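Local coordinates for protein putative TRAP PERIPLASMIC SOLUTE BINDING PROTEIN (Haemophilus influenzae, PDB 4PBQ) that binds L-gulonate in its cleft and probably delivers sugar acids of this kind to a TRAP membrane transporter as its periplasmic solute receptor, at residues H31-S34 and D35-S39; L63-N66 and N67-G70. All coordinates share one frame; numbering follows the deposited sequence.

Contact 1 (H31-S34 and D35-S39). With 2UF (L-gulonate), chain D.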
# COMPACT_ATOMS: atom_id res chain seq x y z
N HIS A 31 10.61 5.34 3.09
CA HIS A 31 9.36 4.99 2.42
C HIS A 31 9.30 5.61 1.03
O HIS A 31 10.16 6.42 0.66
CB HIS A 31 8.15 5.36 3.28
CG HIS A 31 7.93 6.82 3.45
ND1 HIS A 31 7.10 7.56 2.63
CD2 HIS A 31 8.41 7.68 4.38
CE1 HIS A 31 7.08 8.81 3.05
NE2 HIS A 31 7.87 8.90 4.11
N TYR A 32 8.28 5.21 0.26
CA TYR A 32 8.16 5.63 -1.13
C TYR A 32 7.22 6.80 -1.42
O TYR A 32 7.21 7.33 -2.55
CB TYR A 32 7.73 4.44 -1.99
CG TYR A 32 6.34 3.86 -1.84
CD1 TYR A 32 5.23 4.51 -2.39
CD2 TYR A 32 6.14 2.61 -1.25
CE1 TYR A 32 3.97 3.95 -2.32
CE2 TYR A 32 4.86 2.05 -1.18
CZ TYR A 32 3.80 2.72 -1.72
OH TYR A 32 2.53 2.15 -1.66
N ASN A 33 6.40 7.17 -0.44
CA ASN A 33 5.49 8.29 -0.57
C ASN A 33 6.16 9.67 -0.44
O ASN A 33 7.31 9.78 -0.03
CB ASN A 33 4.31 8.11 0.41
CG ASN A 33 3.20 7.21 -0.15
OD1 ASN A 33 2.76 7.39 -1.28
ND2 ASN A 33 2.76 6.26 0.63
N SER A 34 5.43 10.71 -0.85
CA SER A 34 5.86 12.09 -0.76
C SER A 34 5.97 12.56 0.69
O SER A 34 5.33 12.01 1.57
CB SER A 34 4.82 12.96 -1.49
OG SER A 34 4.92 14.30 -1.14
N ASP A 35 6.75 13.61 0.91
CA ASP A 35 6.80 14.21 2.24
C ASP A 35 5.54 14.93 2.67
O ASP A 35 5.43 15.36 3.82
CB ASP A 35 8.03 15.08 2.41
CG ASP A 35 8.02 16.34 1.55
OD1 ASP A 35 7.07 16.63 0.82
OD2 ASP A 35 9.01 17.08 1.64
N ILE A 36 4.56 15.06 1.77
CA ILE A 36 3.27 15.60 2.18
C ILE A 36 2.17 14.54 2.16
O ILE A 36 0.99 14.85 2.37
CB ILE A 36 2.86 16.86 1.39
CG1 ILE A 36 2.93 16.65 -0.11
CG2 ILE A 36 3.75 18.03 1.79
CD1 ILE A 36 1.89 15.70 -0.63
N HIS A 37 2.55 13.29 1.93
CA HIS A 37 1.59 12.20 2.11
C HIS A 37 1.19 12.12 3.61
O HIS A 37 2.03 12.35 4.50
CB HIS A 37 2.20 10.87 1.62
CG HIS A 37 1.21 9.77 1.51
ND1 HIS A 37 0.99 8.87 2.52
CD2 HIS A 37 0.40 9.40 0.49
CE1 HIS A 37 0.07 8.00 2.13
NE2 HIS A 37 -0.31 8.31 0.91
N PRO A 38 -0.06 11.75 3.89
CA PRO A 38 -0.43 11.62 5.32
C PRO A 38 0.45 10.71 6.18
O PRO A 38 0.65 10.98 7.37
CB PRO A 38 -1.87 11.08 5.25
CG PRO A 38 -2.41 11.73 3.99
CD PRO A 38 -1.23 11.64 3.02
N SER A 39 0.96 9.63 5.62
CA SER A 39 1.91 8.78 6.33
C SER A 39 3.15 9.56 6.78
O SER A 39 3.62 9.39 7.91
CB SER A 39 2.32 7.56 5.47
OG SER A 39 2.96 7.96 4.27
O6A 2UF D . 4.65 0.77 -6.55
C6 2UF D . 3.44 0.69 -6.32
O6B 2UF D . 2.53 0.85 -7.14
C5 2UF D . 3.04 0.43 -4.85
O5 2UF D . 1.77 0.99 -4.62
C4 2UF D . 2.99 -1.09 -4.56
O4 2UF D . 4.31 -1.65 -4.67
C3 2UF D . 2.41 -1.34 -3.15
O3 2UF D . 3.06 -0.52 -2.12
C2 2UF D . 2.52 -2.82 -2.75
O2 2UF D . 1.65 -2.95 -1.63
C1 2UF D . 1.99 -3.76 -3.86
O1 2UF D . 1.97 -5.10 -3.33
O HOH W 1 4.32 5.81 3.13
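N33 lays its side-chain amide flat over the imidazole of H37, the two planes only 2° apart, with ND2 above the ring centre and 3.5 Å from H37 CE1. On the opposite face P38 CD approaches, off toward the rim. H37 sets its ring beside N33 with CG anti to the backbone N (chi1 -168°), and the ring's own rotation presents ND1 to S39 in the first turn of helix 38-54. There H37 is the N-cap: ND1 accepts from S39 N at 3.2 Å, the donor tilted out of the ring plane, and lies 2.8 Å from S39 OG in a hydrogen bond whose direction is open. Before the cap the chain makes a type I turn from S34 to H37, closed by H37 N on S34 O. S34, short and hydroxylic, adds a nearly straight bond (176°) from I36 N to its OG at 3.0 Å, its OG swung away from its own N and over the turn. This is the link from strand 25-30 to helix 38-54 in the solute-binding fold, and at its start Y32 points OH at O3 of L-gulonate, 2.8 Å away. One water joins N33 ND2 to S39 OG, while N144 offers ND2 a further, weak bond.

Contact 2 (L63-N66 and N67-G70)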
# COMPACT_ATOMS: atom_id res chain seq x y z
N LEU A 63 13.70 10.46 8.97
CA LEU A 63 12.75 10.13 7.90
C LEU A 63 13.36 10.33 6.51
O LEU A 63 14.06 11.32 6.23
CB LEU A 63 11.48 10.97 8.02
CG LEU A 63 10.81 10.89 9.40
CD1 LEU A 63 9.51 11.67 9.39
CD2 LEU A 63 10.53 9.42 9.83
N TYR A 64 13.08 9.37 5.64
CA TYR A 64 13.58 9.39 4.27
C TYR A 64 12.43 9.06 3.31
O TYR A 64 12.22 7.90 2.97
CB TYR A 64 14.70 8.38 4.09
CG TYR A 64 16.00 8.75 4.79
CD1 TYR A 64 16.96 9.55 4.18
CD2 TYR A 64 16.26 8.28 6.07
CE1 TYR A 64 18.16 9.87 4.82
CE2 TYR A 64 17.46 8.59 6.72
CZ TYR A 64 18.40 9.38 6.09
OH TYR A 64 19.57 9.66 6.76
N PRO A 65 11.69 10.08 2.87
CA PRO A 65 10.55 9.83 2.00
C PRO A 65 11.02 9.63 0.54
O PRO A 65 12.21 9.68 0.24
CB PRO A 65 9.76 11.12 2.14
CG PRO A 65 10.87 12.19 2.27
CD PRO A 65 11.89 11.52 3.16
N ASN A 66 10.07 9.42 -0.35
CA ASN A 66 10.29 9.52 -1.78
C ASN A 66 11.46 8.68 -2.32
O ASN A 66 12.19 9.13 -3.19
CB ASN A 66 10.48 10.98 -2.17
CG ASN A 66 10.18 11.23 -3.63
OD1 ASN A 66 9.46 10.45 -4.28
ND2 ASN A 66 10.74 12.32 -4.16
N ASN A 67 11.61 7.46 -1.79
CA ASN A 67 12.59 6.49 -2.25
C ASN A 67 14.04 6.96 -2.09
O ASN A 67 14.95 6.45 -2.76
CB ASN A 67 12.35 6.13 -3.73
CG ASN A 67 10.96 5.63 -3.98
OD1 ASN A 67 10.52 4.71 -3.35
ND2 ASN A 67 10.24 6.26 -4.92
N GLN A 68 14.26 7.89 -1.17
CA GLN A 68 15.62 8.36 -0.92
C GLN A 68 16.61 7.21 -0.60
O GLN A 68 17.75 7.23 -1.07
CB GLN A 68 15.59 9.42 0.19
CG GLN A 68 15.06 10.76 -0.32
CD GLN A 68 14.81 11.76 0.81
OE1 GLN A 68 15.07 11.47 1.98
NE2 GLN A 68 14.26 12.92 0.46
N LEU A 69 16.17 6.24 0.22
CA LEU A 69 17.02 5.12 0.62
C LEU A 69 16.88 3.95 -0.35
O LEU A 69 17.43 2.88 -0.10
CB LEU A 69 16.71 4.63 2.03
CG LEU A 69 16.85 5.63 3.16
CD1 LEU A 69 16.44 4.97 4.46
CD2 LEU A 69 18.30 6.11 3.22
N GLY A 70 16.17 4.19 -1.44
CA GLY A 70 15.97 3.21 -2.49
C GLY A 70 14.48 2.98 -2.69
O GLY A 70 13.64 3.40 -1.90
O HOH W 2 13.32 5.93 1.27
O HOH W 3 10.86 9.27 -6.25
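L69 sets its isobutyl group against the phenol ring of Y64, CD2 standing over one face in a CH-pi contact 3.9 Å from the ring centroid and 14° off its normal. The branch point follows, with L69 CG 3.6 Å from Y64 CB, and CD1 lies near Y64 CD2, so the forked leucine spans the root of the ring. Q68 comes from another direction: its chain, extended beyond CG, runs across the tyrosine, its amide plane nearly perpendicular (83°) to the ring. Its OE1 ends 3.4 Å from both Y64 CA and P65 CD, a carbonyl oxygen resting on weakly polarised C-H groups.

Behind these side chains stand two successive turns. P65 to Q68 is a type I' turn, closed by Q68 N on P65 O at 3.1 Å; N66 and N67 occupy its centre with positive phi, a conformation that asparagine tolerates better than most residues with a side chain. N67 to G70 is a type I turn, closed by G70 N on N67 O, and G70 suits a backbone hostile to a CB. A water accepts from L69 N and donates to Y64 O, bridging the end of strand 59-64 to the second turn. Farther out, Q74 binds L69 O, and the side chains of Y64 and L69 both rest against K28 of strand 25-30. The chemistry is thus divided: backbone bonds and water set the course of the chain, whereas the Y64–L69 pair adds dispersion and CH-pi attraction.

Overall arrangement
Contacts 1 and 2 lie where the parallel strands 25-30 and 59-64 run out into their loops, their centres about 9 Å apart. Backbone bonds, probable on geometry, tie them together: H31 N to Y64 O at 3.0 Å and N33 O to N66 N at 2.8 Å, so the strand pairing is prolonged into the loops. Beside these bonds, Y32 CB packs 3.1 Å from N67 OD1. Contact 1 supplies Y32 directly to the L-gulonate pocket, alongside ligand-binding E72, E104, R167, N171 and N207; contact 2 stands a layer behind, the N67 side chain about 8 Å from the ligand. Segment 67-70 then leads the chain toward helix 72-81, which begins with E72.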